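Peptidoglycan D,D-transpeptidase FtsI (Yersinia pestis, PDB 6SYN) probably catalyses the D,D-transpeptidation that cross-links peptidoglycan, as a class B penicillin-binding protein open to acylation by beta-lactams. Local coordinates at residues P13-M18 and Q108-Y113; V36-K41 and V82-Q87; E42-G47 and R72-P77. One frame throughout, in Å; residues are numbered along the deposited sequence.

Interaction 1. Residues P13-M18 and Q108-Y113; sequences PTARGM and QESRRY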
loop_
_atom_site.group_PDB
_atom_site.type_symbol
_atom_site.label_atom_id
_atom_site.label_comp_id
_atom_site.label_asym_id
_atom_site.label_seq_id
_atom_site.Cartn_x
_atom_site.Cartn_y
_atom_site.Cartn_z
ATOM N N PRO A 13 4.015 -9.585 -30.091
ATOM C CA PRO A 13 4.572 -8.931 -28.902
ATOM C C PRO A 13 6.108 -8.980 -28.851
ATOM O O PRO A 13 6.654 -10.063 -28.720
ATOM C CB PRO A 13 3.971 -9.709 -27.713
ATOM C CG PRO A 13 2.883 -10.580 -28.321
ATOM C CD PRO A 13 3.334 -10.841 -29.744
ATOM N N THR A 14 6.753 -7.807 -28.936
ATOM C CA THR A 14 8.227 -7.629 -29.079
ATOM C C THR A 14 8.856 -7.290 -27.719
ATOM O O THR A 14 8.124 -6.817 -26.827
ATOM C CB THR A 14 8.560 -6.533 -30.102
ATOM O OG1 THR A 14 8.249 -5.275 -29.502
ATOM C CG2 THR A 14 7.812 -6.677 -31.410
ATOM N N ALA A 15 10.171 -7.493 -27.590
ATOM C CA ALA A 15 10.950 -7.324 -26.339
ATOM C C ALA A 15 10.861 -5.873 -25.844
ATOM O O ALA A 15 10.848 -4.948 -26.685
ATOM C CB ALA A 15 12.383 -7.751 -26.557
ATOM N N ARG A 16 10.795 -5.703 -24.519
ATOM C CA ARG A 16 10.715 -4.403 -23.797
ATOM C C ARG A 16 11.965 -4.258 -22.922
ATOM O O ARG A 16 12.599 -5.290 -22.623
ATOM C CB ARG A 16 9.459 -4.350 -22.917
ATOM C CG ARG A 16 8.140 -4.473 -23.670
ATOM C CD ARG A 16 6.976 -4.850 -22.766
ATOM N NE ARG A 16 6.741 -3.884 -21.698
ATOM C CZ ARG A 16 6.099 -2.723 -21.837
ATOM N NH1 ARG A 16 5.612 -2.355 -23.012
ATOM N NH2 ARG A 16 5.947 -1.925 -20.794
ATOM N N GLY A 17 12.298 -3.031 -22.515
ATOM C CA GLY A 17 13.356 -2.754 -21.522
ATOM C C GLY A 17 13.129 -3.543 -20.243
ATOM O O GLY A 17 11.988 -3.944 -19.999
ATOM N N MET A 18 14.175 -3.760 -19.449
ATOM C CA MET A 18 14.114 -4.618 -18.240
ATOM C C MET A 18 13.868 -3.753 -16.996
ATOM O O MET A 18 14.629 -2.778 -16.783
ATOM C CB MET A 18 15.413 -5.405 -18.064
ATOM C CG MET A 18 15.263 -6.573 -17.128
ATOM S SD MET A 18 16.860 -7.196 -16.590
ATOM C CE MET A 18 17.227 -6.036 -15.273
ATOM N N GLN A 108 6.551 -17.766 -32.306
ATOM C CA GLN A 108 7.672 -17.260 -31.474
ATOM C C GLN A 108 7.366 -15.801 -31.116
ATOM O O GLN A 108 6.998 -15.037 -32.032
ATOM C CB GLN A 108 8.999 -17.403 -32.219
ATOM C CG GLN A 108 9.310 -18.849 -32.580
ATOM C CD GLN A 108 10.638 -19.040 -33.271
ATOM O OE1 GLN A 108 11.614 -18.349 -32.991
ATOM N NE2 GLN A 108 10.683 -20.007 -34.173
ATOM N N GLU A 109 7.457 -15.451 -29.832
ATOM C CA GLU A 109 7.261 -14.063 -29.332
ATOM C C GLU A 109 8.154 -13.851 -28.111
ATOM O O GLU A 109 8.865 -14.800 -27.716
ATOM C CB GLU A 109 5.789 -13.790 -29.000
ATOM C CG GLU A 109 5.209 -14.720 -27.945
ATOM C CD GLU A 109 3.762 -14.441 -27.575
ATOM O OE1 GLU A 109 2.867 -14.777 -28.376
ATOM O OE2 GLU A 109 3.536 -13.879 -26.486
ATOM N N SER A 110 8.122 -12.640 -27.560
ATOM C CA SER A 110 8.770 -12.271 -26.278
ATOM C C SER A 110 7.691 -12.298 -25.193
ATOM O O SER A 110 6.655 -11.633 -25.374
ATOM C CB SER A 110 9.464 -10.935 -26.385
ATOM O OG SER A 110 9.595 -10.317 -25.114
ATOM N N ARG A 111 7.895 -13.104 -24.152
ATOM C CA ARG A 111 6.964 -13.196 -23.003
ATOM C C ARG A 111 7.434 -12.199 -21.947
ATOM O O ARG A 111 8.586 -12.319 -21.496
ATOM C CB ARG A 111 6.928 -14.618 -22.446
ATOM C CG ARG A 111 5.957 -14.789 -21.288
ATOM C CD ARG A 111 5.961 -16.196 -20.735
ATOM N NE ARG A 111 5.100 -16.290 -19.567
ATOM C CZ ARG A 111 4.864 -17.402 -18.878
ATOM N NH1 ARG A 111 5.429 -18.545 -19.227
ATOM N NH2 ARG A 111 4.054 -17.368 -17.837
ATOM N N ARG A 112 6.592 -11.231 -21.599
ATOM C CA ARG A 112 6.848 -10.341 -20.446
ATOM C C ARG A 112 6.693 -11.199 -19.186
ATOM O O ARG A 112 5.542 -11.494 -18.813
ATOM C CB ARG A 112 5.917 -9.123 -20.497
ATOM C CG ARG A 112 6.456 -7.891 -19.784
ATOM C CD ARG A 112 7.936 -7.661 -20.011
ATOM N NE ARG A 112 8.345 -6.379 -19.471
ATOM C CZ ARG A 112 9.563 -5.859 -19.574
ATOM N NH1 ARG A 112 9.810 -4.681 -19.025
ATOM N NH2 ARG A 112 10.522 -6.500 -20.222
ATOM N N TYR A 113 7.816 -11.634 -18.603
ATOM C CA TYR A 113 7.860 -12.585 -17.460
ATOM C C TYR A 113 8.222 -11.836 -16.173
ATOM O O TYR A 113 9.146 -10.996 -16.187
ATOM C CB TYR A 113 8.819 -13.745 -17.747
ATOM C CG TYR A 113 9.011 -14.665 -16.569
ATOM C CD1 TYR A 113 8.018 -15.551 -16.183
ATOM C CD2 TYR A 113 10.166 -14.614 -15.805
ATOM C CE1 TYR A 113 8.175 -16.374 -15.077
ATOM C CE2 TYR A 113 10.338 -15.424 -14.697
ATOM C CZ TYR A 113 9.340 -16.308 -14.331
ATOM O OH TYR A 113 9.512 -17.112 -13.242
#
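Arg112 reaches from the strand residues 108-113 to the loop 13-18 and grips the carbonyl of Gly17. Its CG stands anti to the backbone N and the chain bends at chi2 (41°), so that the flat head meets the oxygen with its edge. Arg112 NH1 lies 2.5 Å from Gly17 O, a bond nearly along the C=O axis and close to the guanidinium plane, while Arg112 NH2 adds a weak second bond to Gly17 O at 3.0 Å. Arg16 crosses this side chain at about a right angle, its CB resting over one face of the Arg112 guanidinium, offset toward the rim and 3.6 Å from Arg112 NH2. A bend at chi3 (60°) then sets the two guanidinium planes 81° apart. The like charges come within 3.7 Å at Arg16 NE and Arg112 NE; Glu138, salt-bridged to both, and Asp142, paired with Arg16, probably offset the repulsion. At the other end Ser110 N donates a straight bond to Pro13 O (3.2 Å), and the Pro13 ring slants across Glu109, with CG 3.8 Å from OE2 of that carboxylate, whose OE1 pairs with Arg107. This fastens the N-terminal loop along strand 104-113 in the region matching the penicillin-binding protein dimerisation family. Ser110 OG binds Ser30 of the neighbouring strand 26-38, and helices 136-140 and 142-145 supply the acids that hold Arg16, and with it the loop leading into strand 19-20.

Interaction 2. Residues V36-K41 and V82-Q87; sequences VWADPK and VYLARQ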
loop_
_atom_site.group_PDB
_atom_site.type_symbol
_atom_site.label_atom_id
_atom_site.label_comp_id
_atom_site.label_asym_id
_atom_site.label_seq_id
_atom_site.Cartn_x
_atom_site.Cartn_y
_atom_site.Cartn_z
ATOM N N VAL A 36 1.250 -20.685 -27.607
ATOM C CA VAL A 36 0.065 -21.324 -28.246
ATOM C C VAL A 36 -1.137 -20.412 -28.015
ATOM O O VAL A 36 -1.470 -20.138 -26.845
ATOM C CB VAL A 36 -0.186 -22.751 -27.722
ATOM C CG1 VAL A 36 -1.442 -23.361 -28.331
ATOM C CG2 VAL A 36 1.015 -23.652 -27.970
ATOM N N TRP A 37 -1.744 -19.954 -29.109
ATOM C CA TRP A 37 -2.970 -19.123 -29.089
ATOM C C TRP A 37 -4.010 -19.755 -30.010
ATOM O O TRP A 37 -3.626 -20.521 -30.907
ATOM C CB TRP A 37 -2.650 -17.674 -29.463
ATOM C CG TRP A 37 -2.097 -17.467 -30.838
ATOM C CD1 TRP A 37 -0.803 -17.616 -31.245
ATOM C CD2 TRP A 37 -2.823 -17.000 -31.986
ATOM N NE1 TRP A 37 -0.680 -17.296 -32.571
ATOM C CE2 TRP A 37 -1.903 -16.909 -33.051
ATOM C CE3 TRP A 37 -4.158 -16.656 -32.217
ATOM C CZ2 TRP A 37 -2.281 -16.500 -34.329
ATOM C CZ3 TRP A 37 -4.531 -16.251 -33.480
ATOM C CH2 TRP A 37 -3.605 -16.176 -34.521
ATOM N N ALA A 38 -5.283 -19.498 -29.726
ATOM C CA ALA A 38 -6.428 -19.921 -30.555
ATOM C C ALA A 38 -7.038 -18.668 -31.180
ATOM O O ALA A 38 -7.037 -17.618 -30.508
ATOM C CB ALA A 38 -7.426 -20.686 -29.724
ATOM N N ASP A 39 -7.457 -18.765 -32.444
ATOM C CA ASP A 39 -8.290 -17.750 -33.142
ATOM C C ASP A 39 -9.742 -18.147 -32.924
ATOM O O ASP A 39 -10.324 -18.810 -33.774
ATOM C CB ASP A 39 -7.965 -17.685 -34.638
ATOM C CG ASP A 39 -8.711 -16.599 -35.400
ATOM O OD1 ASP A 39 -9.834 -16.227 -34.981
ATOM O OD2 ASP A 39 -8.161 -16.132 -36.412
ATOM N N PRO A 40 -10.377 -17.768 -31.795
ATOM C CA PRO A 40 -11.649 -18.379 -31.422
ATOM C C PRO A 40 -12.683 -18.302 -32.556
ATOM O O PRO A 40 -13.310 -19.303 -32.793
ATOM C CB PRO A 40 -12.080 -17.605 -30.166
ATOM C CG PRO A 40 -10.793 -17.028 -29.622
ATOM C CD PRO A 40 -9.962 -16.720 -30.850
ATOM N N LYS A 41 -12.804 -17.161 -33.248
ATOM C CA LYS A 41 -13.753 -17.003 -34.386
ATOM C C LYS A 41 -13.472 -18.095 -35.423
ATOM O O LYS A 41 -14.396 -18.873 -35.734
ATOM C CB LYS A 41 -13.654 -15.624 -35.047
ATOM C CG LYS A 41 -14.699 -15.372 -36.132
ATOM C CD LYS A 41 -14.359 -14.248 -37.090
ATOM C CE LYS A 41 -15.003 -14.421 -38.450
ATOM N NZ LYS A 41 -14.396 -13.532 -39.467
ATOM N N VAL A 82 -6.724 -15.528 -28.356
ATOM C CA VAL A 82 -6.738 -15.950 -26.923
ATOM C C VAL A 82 -5.553 -16.892 -26.677
ATOM O O VAL A 82 -5.452 -17.906 -27.407
ATOM C CB VAL A 82 -8.073 -16.611 -26.530
ATOM C CG1 VAL A 82 -9.250 -15.690 -26.802
ATOM C CG2 VAL A 82 -8.280 -17.960 -27.207
ATOM N N TYR A 83 -4.699 -16.573 -25.695
ATOM C CA TYR A 83 -3.590 -17.450 -25.229
ATOM C C TYR A 83 -4.174 -18.751 -24.663
ATOM O O TYR A 83 -5.211 -18.702 -23.958
ATOM C CB TYR A 83 -2.708 -16.770 -24.171
ATOM C CG TYR A 83 -1.633 -15.860 -24.712
ATOM C CD1 TYR A 83 -0.578 -16.362 -25.457
ATOM C CD2 TYR A 83 -1.660 -14.495 -24.464
ATOM C CE1 TYR A 83 0.417 -15.532 -25.952
ATOM C CE2 TYR A 83 -0.677 -13.650 -24.955
ATOM C CZ TYR A 83 0.364 -14.171 -25.703
ATOM O OH TYR A 83 1.332 -13.339 -26.190
ATOM N N LEU A 84 -3.535 -19.876 -25.012
ATOM C CA LEU A 84 -3.736 -21.222 -24.410
ATOM C C LEU A 84 -2.501 -21.583 -23.574
ATOM O O LEU A 84 -2.670 -22.259 -22.539
ATOM C CB LEU A 84 -3.973 -22.253 -25.522
ATOM C CG LEU A 84 -5.148 -21.970 -26.462
ATOM C CD1 LEU A 84 -5.258 -23.049 -27.529
ATOM C CD2 LEU A 84 -6.463 -21.851 -25.699
ATOM N N ALA A 85 -1.310 -21.161 -24.013
ATOM C CA ALA A 85 -0.031 -21.294 -23.276
ATOM C C ALA A 85 0.931 -20.188 -23.721
ATOM O O ALA A 85 1.204 -20.090 -24.932
ATOM C CB ALA A 85 0.566 -22.661 -23.503
ATOM N N ARG A 86 1.438 -19.398 -22.771
ATOM C CA ARG A 86 2.425 -18.321 -23.040
ATOM C C ARG A 86 3.745 -18.958 -23.493
ATOM O O ARG A 86 4.495 -18.306 -24.241
ATOM C CB ARG A 86 2.604 -17.450 -21.792
ATOM C CG ARG A 86 1.359 -16.667 -21.405
ATOM C CD ARG A 86 1.668 -15.448 -20.554
ATOM N NE ARG A 86 0.478 -14.966 -19.860
ATOM C CZ ARG A 86 -0.324 -13.981 -20.273
ATOM N NH1 ARG A 86 -1.382 -13.654 -19.545
ATOM N NH2 ARG A 86 -0.077 -13.322 -21.396
ATOM N N GLN A 87 3.976 -20.207 -23.083
ATOM C CA GLN A 87 5.286 -20.901 -23.135
ATOM C C GLN A 87 5.049 -22.402 -23.328
ATOM O O GLN A 87 4.238 -22.979 -22.574
ATOM C CB GLN A 87 6.032 -20.649 -21.824
ATOM C CG GLN A 87 7.534 -20.478 -21.972
ATOM C CD GLN A 87 8.169 -20.076 -20.664
ATOM O OE1 GLN A 87 8.367 -18.897 -20.382
ATOM N NE2 GLN A 87 8.472 -21.062 -19.835
#
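Five backbone hydrogen bonds join the antiparallel segments 36-38 and 82-85. Ala38 and Val82 form a hydrogen-bonded pair, with Ala38 N to Val82 O at 2.8 Å and Val82 N to Ala38 O at 3.0 Å. Further along, Val36 N donates to Ala85 O (2.7 Å), and Val36 O accepts twice in its carbonyl plane, from Leu84 N at 2.8 Å and Ala85 N at 3.0 Å. Trp37 and Tyr83 make the non-hydrogen-bonded pair between these bridges.

Apolar contacts gather on the face bearing Val36, Ala38, Val82 and Ala85. Val36 CG1, anti to the backbone N, crosses Leu84 obliquely and meets its CD1 at 3.9 Å; the same methyl of Leu84 also touches Ala38 CB. Pro40 and Val82 meet tip to tip, CG to CG1, at 3.5 Å.

Aromatic contacts occupy the other face, where the Trp37 ring leads away from 82-87 to stack with His105 and Phe81 and to make a cation-pi contact with Arg107. Beyond the strand, Asp39 is the N-cap of helix 40-45, its OD1 holding Glu42 N. Leu84 and Ala85 both lie opposite Val36, which makes this a classic beta bulge within an antiparallel strand pair of the N-terminal sheet.

Interaction 3. Residues E42-G47 and R72-P77; sequences ELIEQG and RINANP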
loop_
_atom_site.group_PDB
_atom_site.type_symbol
_atom_site.label_atom_id
_atom_site.label_comp_id
_atom_site.label_asym_id
_atom_site.label_seq_id
_atom_site.Cartn_x
_atom_site.Cartn_y
_atom_site.Cartn_z
ATOM N N GLU A 42 -12.235 -18.156 -35.914
ATOM C CA GLU A 42 -11.829 -19.073 -37.009
ATOM C C GLU A 42 -11.986 -20.529 -36.554
ATOM O O GLU A 42 -12.264 -21.381 -37.411
ATOM C CB GLU A 42 -10.395 -18.773 -37.452
ATOM C CG GLU A 42 -9.926 -19.623 -38.619
ATOM C CD GLU A 42 -10.869 -19.674 -39.811
ATOM O OE1 GLU A 42 -11.970 -19.088 -39.734
ATOM O OE2 GLU A 42 -10.502 -20.310 -40.813
ATOM N N LEU A 43 -11.812 -20.789 -35.256
ATOM C CA LEU A 43 -11.902 -22.139 -34.642
ATOM C C LEU A 43 -13.363 -22.604 -34.631
ATOM O O LEU A 43 -13.611 -23.766 -35.007
ATOM C CB LEU A 43 -11.324 -22.064 -33.226
ATOM C CG LEU A 43 -10.956 -23.398 -32.579
ATOM C CD1 LEU A 43 -9.802 -23.219 -31.605
ATOM C CD2 LEU A 43 -12.153 -24.020 -31.877
ATOM N N ILE A 44 -14.290 -21.731 -34.229
ATOM C CA ILE A 44 -15.726 -22.084 -34.004
ATOM C C ILE A 44 -16.432 -22.231 -35.362
ATOM O O ILE A 44 -17.315 -23.104 -35.460
ATOM C CB ILE A 44 -16.426 -21.066 -33.076
ATOM C CG1 ILE A 44 -15.584 -20.753 -31.833
ATOM C CG2 ILE A 44 -17.817 -21.561 -32.703
ATOM C CD1 ILE A 44 -16.333 -20.071 -30.703
ATOM N N GLU A 45 -16.054 -21.430 -36.366
ATOM C CA GLU A 45 -16.591 -21.522 -37.754
ATOM C C GLU A 45 -16.222 -22.873 -38.374
ATOM O O GLU A 45 -17.048 -23.435 -39.117
ATOM C CB GLU A 45 -16.008 -20.438 -38.659
ATOM C CG GLU A 45 -16.694 -19.091 -38.561
ATOM C CD GLU A 45 -16.006 -18.025 -39.400
ATOM O OE1 GLU A 45 -15.129 -18.387 -40.224
ATOM O OE2 GLU A 45 -16.344 -16.839 -39.229
ATOM N N GLN A 46 -15.011 -23.354 -38.083
ATOM C CA GLN A 46 -14.399 -24.572 -38.680
ATOM C C GLN A 46 -14.820 -25.823 -37.898
ATOM O O GLN A 46 -14.078 -26.819 -37.957
ATOM C CB GLN A 46 -12.878 -24.419 -38.690
ATOM C CG GLN A 46 -12.389 -23.361 -39.663
ATOM C CD GLN A 46 -12.513 -23.823 -41.094
ATOM O OE1 GLN A 46 -12.065 -24.910 -41.454
ATOM N NE2 GLN A 46 -13.128 -22.994 -41.922
ATOM N N GLY A 47 -15.964 -25.770 -37.202
ATOM C CA GLY A 47 -16.581 -26.917 -36.506
ATOM C C GLY A 47 -16.329 -26.904 -35.007
ATOM O O GLY A 47 -16.865 -27.797 -34.324
ATOM N N ARG A 72 -12.396 -21.135 -22.489
ATOM C CA ARG A 72 -11.359 -20.187 -22.986
ATOM C C ARG A 72 -11.759 -19.595 -24.341
ATOM O O ARG A 72 -11.545 -18.382 -24.534
ATOM C CB ARG A 72 -10.010 -20.892 -23.156
ATOM C CG ARG A 72 -9.158 -20.915 -21.898
ATOM C CD ARG A 72 -7.668 -20.915 -22.192
ATOM N NE ARG A 72 -6.929 -21.218 -20.977
ATOM C CZ ARG A 72 -6.815 -20.400 -19.934
ATOM N NH1 ARG A 72 -7.378 -19.201 -19.947
ATOM N NH2 ARG A 72 -6.130 -20.786 -18.874
ATOM N N ILE A 73 -12.291 -20.436 -25.237
ATOM C CA ILE A 73 -12.546 -20.126 -26.678
ATOM C C ILE A 73 -13.955 -19.538 -26.835
ATOM O O ILE A 73 -14.134 -18.694 -27.725
ATOM C CB ILE A 73 -12.343 -21.378 -27.559
ATOM C CG1 ILE A 73 -11.131 -22.196 -27.101
ATOM C CG2 ILE A 73 -12.238 -20.989 -29.027
ATOM C CD1 ILE A 73 -10.799 -23.383 -27.973
ATOM N N ASN A 74 -14.903 -19.957 -25.993
ATOM C CA ASN A 74 -16.334 -19.550 -26.063
ATOM C C ASN A 74 -16.537 -18.163 -25.429
ATOM O O ASN A 74 -17.590 -17.543 -25.702
ATOM C CB ASN A 74 -17.230 -20.627 -25.448
ATOM C CG ASN A 74 -17.222 -21.904 -26.264
ATOM O OD1 ASN A 74 -16.807 -21.901 -27.423
ATOM N ND2 ASN A 74 -17.664 -23.003 -25.671
ATOM N N ALA A 75 -15.566 -17.683 -24.641
ATOM C CA ALA A 75 -15.606 -16.372 -23.947
ATOM C C ALA A 75 -15.705 -15.232 -24.970
ATOM O O ALA A 75 -16.636 -14.410 -24.848
ATOM C CB ALA A 75 -14.387 -16.216 -23.069
ATOM N N ASN A 76 -14.781 -15.196 -25.937
ATOM C CA ASN A 76 -14.677 -14.149 -26.992
ATOM C C ASN A 76 -14.894 -14.810 -28.352
ATOM O O ASN A 76 -13.957 -14.919 -29.141
ATOM C CB ASN A 76 -13.325 -13.421 -26.923
ATOM C CG ASN A 76 -13.071 -12.713 -25.606
ATOM O OD1 ASN A 76 -12.317 -13.201 -24.767
ATOM N ND2 ASN A 76 -13.688 -11.557 -25.415
ATOM N N PRO A 77 -16.131 -15.256 -28.677
ATOM C CA PRO A 77 -16.367 -16.148 -29.817
ATOM C C PRO A 77 -15.880 -15.625 -31.176
ATOM O O PRO A 77 -15.420 -16.436 -31.957
ATOM C CB PRO A 77 -17.894 -16.300 -29.859
ATOM C CG PRO A 77 -18.335 -15.994 -28.448
ATOM C CD PRO A 77 -17.379 -14.920 -27.974
#
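Helices 40-45 and 66-74 pack against each other here through aliphatic side chains, in the helical connection between the antiparallel strands 26-38 and 82-88. The tight part is the pairing of Leu43 with Ile73, both buried and crossing at about a right angle. Leu43 CG stands anti to the backbone N (chi1 -163°), and the fork beyond it sets both methyls against Ile73, CD1 coming within 3.8 Å of Ile73 CD1 and CD2 lying 4.2 Å from Ile73 CG2. Ile49, in the loop after the first helix, touches both side chains and completes this small apolar cluster.

One residue on, the contact loosens toward solvent. Ile44 has CG1 anti to its carbonyl carbon and sends an extended arm toward the end of helix 66-74, where Asn74 and Pro77 are exposed. Its CG1 stays 4.4 Å from Ile73 CG2, and the meetings are by van der Waals touch alone. The tip of the arm reaches backbone carbonyls, Ile44 CD1 lying 3.9 Å from Ile73 O and 4.0 Å from Pro77 O. At the outer margin the same Ile44 CD1 methyl lies among polar and apolar atoms alike, 3.8 Å from Asn74 OD1 and 4.2 Å from Pro77 CB.

All three contacts are partly buried and belong to the N-terminal part of the chain, well away from the ligand-bearing transpeptidase domain. Interaction 2 has four buried touching residues and no exposed one, whereas 1 and 3 each include two exposed residues. Interactions 1 and 2 share one sheet, on neighbouring strands, and touch where Pro13 CG packs on the hydroxyl of Tyr83 and Arg111 on Arg86. Interaction 3 follows from interaction 2 through helix 40-45, with Pro40 resting on Ile73. Chemistry changes along this line: an arginine gripping a loop carbonyl, with a second arginine crossed against it, in 1; backbone pairing broken by a bulge, with an apolar face, in 2; and largely aliphatic helix packing without hydrogen bonds across it in 3.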